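Local coordinates for probable sugar ABC transporter, sugar-binding protein (PDB 2W7Y) that binds the blood-group A trisaccharide and probably serves as the extracellular sugar receptor of an ABC importer, at residues His44-Ser49 against Trp53-Thr58; Thr58-Tyr63 against Pro79-Gly84; Val152-Phe157 against Lys339-Lys344. All coordinates share one frame; numbering follows the deposited sequence.

Interaction 1 (His44-Ser49 against Trp53-Thr58). With FUC (alpha-L-fucopyranose), chain C; GAL (beta-D-galactopyranose), chain B.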
loop_
_atom_site.group_PDB
_atom_site.type_symbol
_atom_site.label_atom_id
_atom_site.label_comp_id
_atom_site.label_asym_id
_atom_site.label_seq_id
_atom_site.Cartn_x
_atom_site.Cartn_y
_atom_site.Cartn_z
ATOM N N HIS A 44 -14.747 5.399 -5.472
ATOM C CA HIS A 44 -13.804 5.260 -4.351
ATOM C C HIS A 44 -14.222 4.115 -3.418
ATOM O O HIS A 44 -15.347 3.625 -3.504
ATOM C CB HIS A 44 -13.697 6.574 -3.575
ATOM C CG HIS A 44 -14.960 6.965 -2.872
ATOM N ND1 HIS A 44 -15.935 7.738 -3.466
ATOM C CD2 HIS A 44 -15.407 6.688 -1.624
ATOM C CE1 HIS A 44 -16.930 7.919 -2.615
ATOM N NE2 HIS A 44 -16.634 7.294 -1.489
ATOM N N GLY A 45 -13.320 3.694 -2.532
ATOM C CA GLY A 45 -13.603 2.599 -1.605
ATOM C C GLY A 45 -13.903 3.004 -0.169
ATOM O O GLY A 45 -13.845 2.177 0.741
ATOM N N TYR A 46 -14.234 4.273 0.042
ATOM C CA TYR A 46 -14.584 4.763 1.373
ATOM C C TYR A 46 -16.095 4.666 1.598
ATOM O O TYR A 46 -16.820 5.659 1.533
ATOM C CB TYR A 46 -14.056 6.184 1.585
ATOM C CG TYR A 46 -12.547 6.294 1.489
ATOM C CD1 TYR A 46 -11.726 5.879 2.541
ATOM C CD2 TYR A 46 -11.939 6.806 0.347
ATOM C CE1 TYR A 46 -10.337 5.972 2.452
ATOM C CE2 TYR A 46 -10.549 6.908 0.251
ATOM C CZ TYR A 46 -9.755 6.489 1.306
ATOM O OH TYR A 46 -8.379 6.577 1.220
ATOM N N HIS A 47 -16.546 3.438 1.857
ATOM C CA HIS A 47 -17.968 3.096 2.000
ATOM C C HIS A 47 -18.380 2.962 3.464
ATOM O O HIS A 47 -19.564 2.892 3.782
ATOM C CB HIS A 47 -18.244 1.772 1.286
ATOM C CG HIS A 47 -17.388 0.639 1.766
ATOM N ND1 HIS A 47 -17.689 -0.095 2.894
ATOM C CD2 HIS A 47 -16.238 0.118 1.275
ATOM C CE1 HIS A 47 -16.762 -1.020 3.076
ATOM N NE2 HIS A 47 -15.872 -0.913 2.107
ATOM N N HIS A 48 -17.381 2.922 4.340
ATOM C CA HIS A 48 -17.549 2.587 5.749
ATOM C C HIS A 48 -18.425 3.580 6.502
ATOM O O HIS A 48 -18.324 4.794 6.300
ATOM C CB HIS A 48 -16.175 2.501 6.432
ATOM C CG HIS A 48 -15.165 1.710 5.659
ATOM N ND1 HIS A 48 -14.747 0.454 6.045
ATOM C CD2 HIS A 48 -14.501 1.992 4.512
ATOM C CE1 HIS A 48 -13.865 0.000 5.174
ATOM N NE2 HIS A 48 -13.700 0.912 4.232
ATOM N N SER A 49 -19.289 3.052 7.365
ATOM C CA SER A 49 -20.013 3.876 8.318
ATOM C C SER A 49 -18.984 4.479 9.264
ATOM O O SER A 49 -17.957 3.856 9.549
ATOM C CB SER A 49 -21.034 3.048 9.096
ATOM O OG SER A 49 -20.407 2.198 10.039
ATOM N N TRP A 53 -15.300 2.868 10.470
ATOM C CA TRP A 53 -14.079 3.580 10.074
ATOM C C TRP A 53 -14.373 5.065 9.809
ATOM O O TRP A 53 -14.812 5.423 8.714
ATOM C CB TRP A 53 -13.425 2.922 8.845
ATOM C CG TRP A 53 -11.968 3.273 8.643
ATOM C CD1 TRP A 53 -11.032 3.495 9.616
ATOM C CD2 TRP A 53 -11.278 3.405 7.391
ATOM N NE1 TRP A 53 -9.811 3.769 9.049
ATOM C CE2 TRP A 53 -9.932 3.719 7.685
ATOM C CE3 TRP A 53 -11.669 3.298 6.050
ATOM C CZ2 TRP A 53 -8.972 3.930 6.685
ATOM C CZ3 TRP A 53 -10.713 3.506 5.054
ATOM C CH2 TRP A 53 -9.379 3.817 5.381
ATOM N N PRO A 54 -14.142 5.929 10.822
ATOM C CA PRO A 54 -14.387 7.377 10.742
ATOM C C PRO A 54 -13.671 8.073 9.583
ATOM O O PRO A 54 -14.134 9.117 9.117
ATOM C CB PRO A 54 -13.843 7.901 12.078
ATOM C CG PRO A 54 -13.913 6.751 12.992
ATOM C CD PRO A 54 -13.633 5.542 12.151
ATOM N N VAL A 55 -12.556 7.494 9.134
ATOM C CA VAL A 55 -11.756 8.031 8.029
ATOM C C VAL A 55 -12.565 8.110 6.733
ATOM O O VAL A 55 -12.447 9.080 5.978
ATOM C CB VAL A 55 -10.455 7.204 7.813
ATOM C CG1 VAL A 55 -9.777 7.564 6.493
ATOM C CG2 VAL A 55 -9.490 7.399 8.982
ATOM N N ALA A 56 -13.393 7.096 6.495
ATOM C CA ALA A 56 -14.229 7.033 5.296
ATOM C C ALA A 56 -15.178 8.231 5.197
ATOM O O ALA A 56 -15.323 8.826 4.126
ATOM C CB ALA A 56 -15.007 5.729 5.264
ATOM N N LYS A 57 -15.800 8.579 6.323
ATOM C CA LYS A 57 -16.718 9.709 6.419
ATOM C C LYS A 57 -15.998 11.032 6.147
ATOM O O LYS A 57 -16.526 11.898 5.443
ATOM C CB LYS A 57 -17.371 9.733 7.807
ATOM C CG LYS A 57 -18.805 10.239 7.832
ATOM C CD LYS A 57 -18.880 11.745 7.936
ATOM C CE LYS A 57 -20.285 12.244 7.675
ATOM N NZ LYS A 57 -20.359 13.718 7.816
ATOM N N THR A 58 -14.799 11.179 6.711
ATOM C CA THR A 58 -13.944 12.337 6.458
ATOM C C THR A 58 -13.668 12.486 4.959
ATOM O O THR A 58 -13.800 13.582 4.410
ATOM C CB THR A 58 -12.609 12.234 7.226
ATOM O OG1 THR A 58 -12.869 12.088 8.629
ATOM C CG2 THR A 58 -11.750 13.471 7.001
HETATM C C1 FUC C . -8.018 0.670 1.225
HETATM C C2 FUC C . -9.039 -0.184 1.981
HETATM C C3 FUC C . -10.085 0.723 2.632
HETATM C C4 FUC C . -10.766 1.582 1.566
HETATM C C5 FUC C . -9.701 2.355 0.781
HETATM C C6 FUC C . -10.286 3.146 -0.385
HETATM O O2 FUC C . -8.382 -0.943 2.964
HETATM O O3 FUC C . -11.028 -0.025 3.370
HETATM O O4 FUC C . -11.526 0.768 0.692
HETATM O O5 FUC C . -8.681 1.501 0.282
HETATM C C1 GAL B . -6.211 3.537 2.173
HETATM C C2 GAL B . -6.142 2.132 1.572
HETATM C C3 GAL B . -4.766 1.506 1.816
HETATM C C4 GAL B . -3.627 2.463 1.446
HETATM C C5 GAL B . -3.852 3.804 2.158
HETATM C C6 GAL B . -2.771 4.852 1.879
HETATM O O1 GAL B . -7.372 4.179 1.695
HETATM O O2 GAL B . -7.153 1.349 2.172
HETATM O O3 GAL B . -4.659 0.293 1.106
HETATM O O4 GAL B . -3.590 2.615 0.047
HETATM O O5 GAL B . -5.111 4.331 1.784
HETATM O O6 GAL B . -2.773 5.805 2.926
#

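Interaction 2 (Thr58-Tyr63 against Pro79-Gly84)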
loop_
_atom_site.group_PDB
_atom_site.type_symbol
_atom_site.label_atom_id
_atom_site.label_comp_id
_atom_site.label_asym_id
_atom_site.label_seq_id
_atom_site.Cartn_x
_atom_site.Cartn_y
_atom_site.Cartn_z
ATOM N N THR A 58 -14.799 11.179 6.711
ATOM C CA THR A 58 -13.944 12.337 6.458
ATOM C C THR A 58 -13.668 12.486 4.959
ATOM O O THR A 58 -13.800 13.582 4.410
ATOM C CB THR A 58 -12.609 12.234 7.226
ATOM O OG1 THR A 58 -12.869 12.088 8.629
ATOM C CG2 THR A 58 -11.750 13.471 7.001
HETATM N N MSE A 59 -13.308 11.380 4.310
HETATM C CA MSE A 59 -13.039 11.365 2.872
HETATM C C MSE A 59 -14.270 11.743 2.054
HETATM O O MSE A 59 -14.173 12.555 1.138
HETATM C CB MSE A 59 -12.533 9.991 2.424
HETATM C CG MSE A 59 -11.187 9.595 2.981
HETATM SE SE MSE A 59 -9.728 10.745 2.405
HETATM C CE MSE A 59 -8.309 9.520 2.828
ATOM N N ARG A 60 -15.416 11.147 2.394
ATOM C CA ARG A 60 -16.695 11.451 1.738
ATOM C C ARG A 60 -17.107 12.913 1.920
ATOM O O ARG A 60 -17.728 13.500 1.029
ATOM C CB ARG A 60 -17.816 10.522 2.230
ATOM C CG ARG A 60 -17.664 9.063 1.807
ATOM C CD ARG A 60 -18.957 8.260 1.986
ATOM N NE ARG A 60 -19.423 8.204 3.373
ATOM C CZ ARG A 60 -19.053 7.290 4.266
ATOM N NH1 ARG A 60 -18.196 6.332 3.939
ATOM N NH2 ARG A 60 -19.544 7.337 5.496
ATOM N N ASP A 61 -16.765 13.492 3.071
ATOM C CA ASP A 61 -16.992 14.921 3.320
ATOM C C ASP A 61 -16.138 15.785 2.399
ATOM O O ASP A 61 -16.607 16.802 1.889
ATOM C CB ASP A 61 -16.728 15.280 4.788
ATOM C CG ASP A 61 -17.834 14.805 5.721
ATOM O OD1 ASP A 61 -18.941 14.492 5.237
ATOM O OD2 ASP A 61 -17.592 14.748 6.946
ATOM N N LEU A 62 -14.891 15.366 2.193
ATOM C CA LEU A 62 -13.974 16.003 1.245
ATOM C C LEU A 62 -14.511 15.999 -0.187
ATOM O O LEU A 62 -14.366 16.984 -0.904
ATOM C CB LEU A 62 -12.603 15.308 1.284
ATOM C CG LEU A 62 -11.388 15.923 1.997
ATOM C CD1 LEU A 62 -11.741 16.646 3.289
ATOM C CD2 LEU A 62 -10.324 14.850 2.247
ATOM N N TYR A 63 -15.134 14.892 -0.588
ATOM C CA TYR A 63 -15.606 14.712 -1.965
ATOM C C TYR A 63 -16.826 15.565 -2.316
ATOM O O TYR A 63 -16.815 16.281 -3.313
ATOM C CB TYR A 63 -15.929 13.242 -2.265
ATOM C CG TYR A 63 -14.811 12.242 -2.043
ATOM C CD1 TYR A 63 -13.476 12.566 -2.305
ATOM C CD2 TYR A 63 -15.099 10.947 -1.604
ATOM C CE1 TYR A 63 -12.458 11.635 -2.109
ATOM C CE2 TYR A 63 -14.087 10.009 -1.408
ATOM C CZ TYR A 63 -12.773 10.362 -1.664
ATOM O OH TYR A 63 -11.781 9.434 -1.472
ATOM N N PRO A 79 -19.674 11.349 -6.413
ATOM C CA PRO A 79 -18.915 10.311 -5.728
ATOM C C PRO A 79 -19.771 9.058 -5.502
ATOM O O PRO A 79 -20.912 9.149 -5.029
ATOM C CB PRO A 79 -18.532 10.962 -4.391
ATOM C CG PRO A 79 -18.969 12.403 -4.479
ATOM C CD PRO A 79 -20.055 12.441 -5.500
ATOM N N THR A 80 -19.212 7.906 -5.860
ATOM C CA THR A 80 -19.878 6.624 -5.703
ATOM C C THR A 80 -18.999 5.709 -4.856
ATOM O O THR A 80 -17.961 5.236 -5.326
ATOM C CB THR A 80 -20.181 5.968 -7.073
ATOM O OG1 THR A 80 -20.895 6.895 -7.903
ATOM C CG2 THR A 80 -21.018 4.711 -6.899
ATOM N N PRO A 81 -19.403 5.480 -3.591
ATOM C CA PRO A 81 -18.674 4.588 -2.687
ATOM C C PRO A 81 -18.860 3.133 -3.104
ATOM O O PRO A 81 -19.995 2.668 -3.242
ATOM C CB PRO A 81 -19.338 4.840 -1.322
ATOM C CG PRO A 81 -20.185 6.067 -1.498
ATOM C CD PRO A 81 -20.582 6.073 -2.934
ATOM N N VAL A 82 -17.751 2.431 -3.309
ATOM C CA VAL A 82 -17.785 1.049 -3.771
ATOM C C VAL A 82 -17.556 0.073 -2.619
ATOM O O VAL A 82 -16.525 0.120 -1.945
ATOM C CB VAL A 82 -16.749 0.797 -4.901
ATOM C CG1 VAL A 82 -16.683 -0.680 -5.256
ATOM C CG2 VAL A 82 -17.083 1.638 -6.134
ATOM N N ASN A 83 -18.537 -0.799 -2.397
ATOM C CA ASN A 83 -18.415 -1.875 -1.424
ATOM C C ASN A 83 -17.985 -3.144 -2.151
ATOM O O ASN A 83 -18.783 -3.775 -2.854
ATOM C CB ASN A 83 -19.735 -2.079 -0.670
ATOM C CG ASN A 83 -19.598 -3.007 0.534
ATOM O OD1 ASN A 83 -20.583 -3.593 0.986
ATOM N ND2 ASN A 83 -18.383 -3.133 1.065
ATOM N N GLY A 84 -16.714 -3.499 -1.992
ATOM C CA GLY A 84 -16.117 -4.608 -2.726
ATOM C C GLY A 84 -14.857 -4.183 -3.451
ATOM O O GLY A 84 -14.236 -3.180 -3.098
#

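Interaction 3 (Val152-Phe157 against Lys339-Lys344). With GAL (beta-D-galactopyranose), chain B; A2G (2-acetamido-2-deoxy-alpha-D-galactopyranose), chain D.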
loop_
_atom_site.group_PDB
_atom_site.type_symbol
_atom_site.label_atom_id
_atom_site.label_comp_id
_atom_site.label_asym_id
_atom_site.label_seq_id
_atom_site.Cartn_x
_atom_site.Cartn_y
_atom_site.Cartn_z
ATOM N N VAL A 152 -2.359 9.412 -9.696
ATOM C CA VAL A 152 -1.799 10.150 -8.563
ATOM C C VAL A 152 -2.517 9.778 -7.268
ATOM O O VAL A 152 -3.711 10.033 -7.113
ATOM C CB VAL A 152 -1.837 11.691 -8.774
ATOM C CG1 VAL A 152 -1.375 12.425 -7.516
ATOM C CG2 VAL A 152 -0.987 12.108 -9.968
ATOM N N HIS A 153 -1.774 9.175 -6.346
ATOM C CA HIS A 153 -2.300 8.790 -5.044
ATOM C C HIS A 153 -2.104 9.943 -4.057
ATOM O O HIS A 153 -0.969 10.324 -3.754
ATOM C CB HIS A 153 -1.590 7.513 -4.573
ATOM C CG HIS A 153 -2.347 6.721 -3.550
ATOM N ND1 HIS A 153 -1.769 5.687 -2.841
ATOM C CD2 HIS A 153 -3.623 6.810 -3.106
ATOM C CE1 HIS A 153 -2.659 5.170 -2.013
ATOM N NE2 HIS A 153 -3.791 5.835 -2.150
ATOM N N GLU A 154 -3.211 10.515 -3.578
ATOM C CA GLU A 154 -3.172 11.604 -2.587
ATOM C C GLU A 154 -2.619 11.190 -1.221
ATOM O O GLU A 154 -2.204 12.037 -0.432
ATOM C CB GLU A 154 -4.543 12.285 -2.423
ATOM C CG GLU A 154 -5.715 11.571 -3.066
ATOM C CD GLU A 154 -6.554 10.735 -2.119
ATOM O OE1 GLU A 154 -6.095 10.348 -1.023
ATOM O OE2 GLU A 154 -7.709 10.452 -2.501
ATOM N N GLN A 155 -2.634 9.888 -0.950
ATOM C CA GLN A 155 -2.022 9.320 0.242
ATOM C C GLN A 155 -0.892 8.412 -0.204
ATOM O O GLN A 155 -1.107 7.508 -1.004
ATOM C CB GLN A 155 -3.034 8.480 1.003
ATOM C CG GLN A 155 -4.166 9.242 1.627
ATOM C CD GLN A 155 -5.313 8.336 2.013
ATOM O OE1 GLN A 155 -6.418 8.496 1.515
ATOM N NE2 GLN A 155 -5.055 7.374 2.896
ATOM N N LEU A 156 0.306 8.647 0.316
ATOM C CA LEU A 156 1.468 7.852 -0.056
ATOM C C LEU A 156 1.447 6.450 0.548
ATOM O O LEU A 156 1.025 6.258 1.686
ATOM C CB LEU A 156 2.752 8.584 0.337
ATOM C CG LEU A 156 3.523 9.389 -0.714
ATOM C CD1 LEU A 156 2.680 9.835 -1.914
ATOM C CD2 LEU A 156 4.207 10.570 -0.052
ATOM N N PHE A 157 1.911 5.477 -0.233
ATOM C CA PHE A 157 2.011 4.095 0.215
ATOM C C PHE A 157 3.272 3.916 1.063
ATOM O O PHE A 157 4.177 3.144 0.725
ATOM C CB PHE A 157 1.994 3.129 -0.975
ATOM C CG PHE A 157 1.228 1.864 -0.710
ATOM C CD1 PHE A 157 -0.126 1.782 -1.021
ATOM C CD2 PHE A 157 1.848 0.765 -0.125
ATOM C CE1 PHE A 157 -0.848 0.621 -0.767
ATOM C CE2 PHE A 157 1.132 -0.397 0.128
ATOM C CZ PHE A 157 -0.217 -0.471 -0.188
ATOM N N LYS A 339 -3.605 18.771 4.471
ATOM C CA LYS A 339 -3.553 18.965 5.918
ATOM C C LYS A 339 -4.614 18.103 6.603
ATOM O O LYS A 339 -4.370 17.533 7.664
ATOM C CB LYS A 339 -3.742 20.440 6.280
ATOM C CG LYS A 339 -3.505 20.750 7.754
ATOM C CD LYS A 339 -3.593 22.229 8.044
ATOM C CE LYS A 339 -3.227 22.510 9.495
ATOM N NZ LYS A 339 -3.113 23.969 9.759
ATOM N N VAL A 340 -5.784 18.006 5.978
ATOM C CA VAL A 340 -6.849 17.113 6.441
ATOM C C VAL A 340 -6.433 15.653 6.256
ATOM O O VAL A 340 -6.707 14.818 7.118
ATOM C CB VAL A 340 -8.199 17.399 5.725
ATOM C CG1 VAL A 340 -9.283 16.437 6.197
ATOM C CG2 VAL A 340 -8.632 18.844 5.956
ATOM N N ILE A 341 -5.759 15.359 5.141
ATOM C CA ILE A 341 -5.221 14.020 4.875
ATOM C C ILE A 341 -4.272 13.559 5.986
ATOM O O ILE A 341 -4.298 12.398 6.362
ATOM C CB ILE A 341 -4.525 13.910 3.472
ATOM C CG1 ILE A 341 -5.527 14.125 2.318
ATOM C CG2 ILE A 341 -3.783 12.580 3.322
ATOM C CD1 ILE A 341 -6.619 13.057 2.163
ATOM N N PHE A 342 -3.456 14.465 6.518
ATOM C CA PHE A 342 -2.565 14.124 7.631
ATOM C C PHE A 342 -3.246 14.125 9.006
ATOM O O PHE A 342 -3.068 13.189 9.782
ATOM C CB PHE A 342 -1.315 15.019 7.644
ATOM C CG PHE A 342 -0.334 14.670 8.730
ATOM C CD1 PHE A 342 0.393 13.485 8.677
ATOM C CD2 PHE A 342 -0.149 15.518 9.817
ATOM C CE1 PHE A 342 1.286 13.154 9.687
ATOM C CE2 PHE A 342 0.747 15.195 10.828
ATOM C CZ PHE A 342 1.463 14.012 10.765
ATOM N N GLU A 343 -4.025 15.167 9.299
ATOM C CA GLU A 343 -4.567 15.391 10.650
ATOM C C GLU A 343 -5.847 14.615 10.987
ATOM O O GLU A 343 -5.979 14.098 12.096
ATOM C CB GLU A 343 -4.792 16.886 10.903
ATOM C CG GLU A 343 -3.521 17.725 10.952
ATOM C CD GLU A 343 -3.772 19.145 11.427
ATOM O OE1 GLU A 343 -2.894 19.702 12.122
ATOM O OE2 GLU A 343 -4.844 19.712 11.116
ATOM N N LYS A 344 -6.793 14.565 10.049
ATOM C CA LYS A 344 -8.070 13.875 10.260
ATOM C C LYS A 344 -8.012 12.437 9.755
ATOM O O LYS A 344 -8.330 11.496 10.484
ATOM C CB LYS A 344 -9.218 14.632 9.587
ATOM C CG LYS A 344 -9.982 15.570 10.506
ATOM C CD LYS A 344 -9.223 16.859 10.772
ATOM C CE LYS A 344 -9.840 17.631 11.927
ATOM N NZ LYS A 344 -9.754 16.878 13.213
HETATM C C1 GAL B . -6.211 3.537 2.173
HETATM C C2 GAL B . -6.142 2.132 1.572
HETATM C C3 GAL B . -4.766 1.506 1.816
HETATM C C4 GAL B . -3.627 2.463 1.446
HETATM C C5 GAL B . -3.852 3.804 2.158
HETATM C C6 GAL B . -2.771 4.852 1.879
HETATM O O1 GAL B . -7.372 4.179 1.695
HETATM O O2 GAL B . -7.153 1.349 2.172
HETATM O O3 GAL B . -4.659 0.293 1.106
HETATM O O4 GAL B . -3.590 2.615 0.047
HETATM O O5 GAL B . -5.111 4.331 1.784
HETATM O O6 GAL B . -2.773 5.805 2.926
HETATM O O5 A2G D . -4.026 -1.134 2.912
HETATM C C1 A2G D . -3.938 -0.752 1.513
HETATM C C2 A2G D . -3.997 -2.022 0.680
HETATM N N2 A2G D . -3.954 -1.722 -0.751
HETATM C C3 A2G D . -5.313 -2.760 0.962
HETATM O O3 A2G D . -5.428 -3.907 0.117
HETATM C C4 A2G D . -5.408 -3.137 2.442
HETATM O O4 A2G D . -4.379 -4.075 2.781
HETATM C C5 A2G D . -5.255 -1.864 3.284
HETATM C C6 A2G D . -5.254 -2.168 4.780
HETATM O O6 A2G D . -4.985 -0.956 5.488
HETATM C C7 A2G D . -3.069 -2.289 -1.564
HETATM O O7 A2G D . -2.196 -3.080 -1.207
HETATM C C8 A2G D . -3.201 -1.866 -3.024
#

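Interaction 1 (His44-Ser49 against Trp53-Thr58)
Y46 and A56 meet where the loop after strand 39-44 passes the first turn of helix 54-69. The Y46 side chain can be followed outward from this point. Its CB packs on the helix backbone, 3.8 Å from CA of A56, and touches the A56 methyl as well. With chi1 at -61°, CG lies beside the backbone N and the ring runs out along W53 to the sugar. CD1 meets CZ3 of W53 at 3.6 Å. The two ring planes are close to parallel, 26° apart, but slid so far that they barely overlap. One face of the Y46 ring carries the fucose methyl: FUC C6 stands 3.7 Å above the plane, over the ring centre, in the manner of a CH-pi contact. At the tip, Y46 OH hydrogen-bonds GAL O1 at 2.6 Å.

H48 completes the aromatic cluster. W53 turns an edge to one face of the imidazole in a T-shaped pair, planes at 77°, with W53 CE3 3.5 Å from H48 CD2. H47 CE1 lies over the opposite face. H48 NE2 hydrogen-bonds FUC O3 at 3.0 Å. Nearby, FUC O4 donates to the G45 carbonyl O at 2.7 Å. Behind the rings, the W53 N-H bonds S49 O in a nearly straight line and ties the two segments together.

G45, Y46, H48 and W53 all belong to the glycan pocket. The chemistry implies a division of labour: the Y46 face takes the fucose methyl, the imidazole and the G45 carbonyl bind fucose hydroxyls, and the phenol binds galactose O1.

Interaction 2 (Thr58-Tyr63 against Pro79-Gly84)
NH1 of R60 is the polar atom gripped here: it hydrogen-bonds both the Y46 and the H48 carbonyl O, in the loop that joins strand 39-44 to helix 54-69. The same side chain also meets the neighbouring strand. Its CD approaches CG of P81 at 4.3 Å, a loose contact made by the aliphatic part. The chain is extended from CA to CD; the chi3 turn of -61° then swings NE out of that line, and the guanidinium ends on the loop carbonyls. The methylenes lie beside a proline ring and the charged end lies on the loop.

One turn further along the helix, Y63 makes the closer contact. Its CB lies 3.9 Å from CG of P79 and 4.1 Å from P79 CB. The Y63 side chain sets out toward the strand, but the phenol then leads away. CG stands beside the backbone N, chi1 -57°, and the ring folds back along its own helix. There the carbonyl M59 O sits 3.2 Å above one ring face, over its centre. The Y63 ring goes on to meet the rings of H44 and F42 on strand 39-44.

P79 and P81 are alternate residues of the strand and both face the helix. T80, between them, bonds through its backbone to F42 and H44. The contact is small, 133 Å² in all, and apolar. It is plain packing of a helix on a sheet.

Strand 39-44, helix 54-69 and strand 76-81 form a beta-alpha-beta crossover with parallel, adjacent strands. With 102-104 on the other side of 39-44, this is the sheet order 2-1-3 that begins a lobe of a periplasmic-type solute-binding protein.

Interaction 3 (Val152-Phe157 against Lys339-Lys344)
Q155, which meets I341 across this contact, also lies over the imidazole of H153: its backbone C is 3.9 Å above one ring face, over the centre. The edge of the H153 ring is turned to the sugar, with GAL O4 near its plane and 3.4 Å from CE1. F157 also offers an edge. Its CZ lies 3.4 Å from the acetamido oxygen A2G O7, and A2G N2 is in the plane of the ring. H153 sits on the loop after strand 148-149 and F157 opens strand 157-164; both line the glycan cleft of the solute-binding protein fold. W282 meets F157 edge-to-face.

Helix 335-343 backs that loop through one residue. I341 points at it, and its CG2 branch, anti to the backbone N, touches CG of Q155 at 3.8 Å. The two side chains cross at about a right angle. The same CG2 lies 4.1 Å from E154 O, while CD1 comes 4.2 Å from E154 OE1. The contact is wholly apolar on the helix side.

I341 is therefore a second-shell residue: it flanks the aliphatic part of a side chain whose end binds the ligand. Q155 runs extended beyond CG, with chi2 at 164°. Its OE1 lies 3.2 Å from E154 OE1, acceptor against acceptor, which leaves the choice of amide N and O doubtful. As modelled, NE2 donates to GAL O6 over 2.8 Å, but weakly, because the N-H...O angle is only 128°.

Helix 54-69 serves interactions 1 and 2, which share T58 and lie about 6 Å apart between centres. Interaction 1 works at its first turn, beside the sugar. Interaction 2 lies further along, where the helix packs on the sheet. Interaction 3 is the buried one; the others are partly buried. Interactions 1 and 3 both touch galactose, but 1 is aromatic, with one backbone bond between its segments and several polar bonds to the sugars, whereas 3 sets a single aliphatic residue behind the pocket wall. The same helix meets helix 335-343 through T58 and L62 on V340 and M59 on I341, with T58 also touching K344 just beyond it, so packing joins interactions 2 and 3.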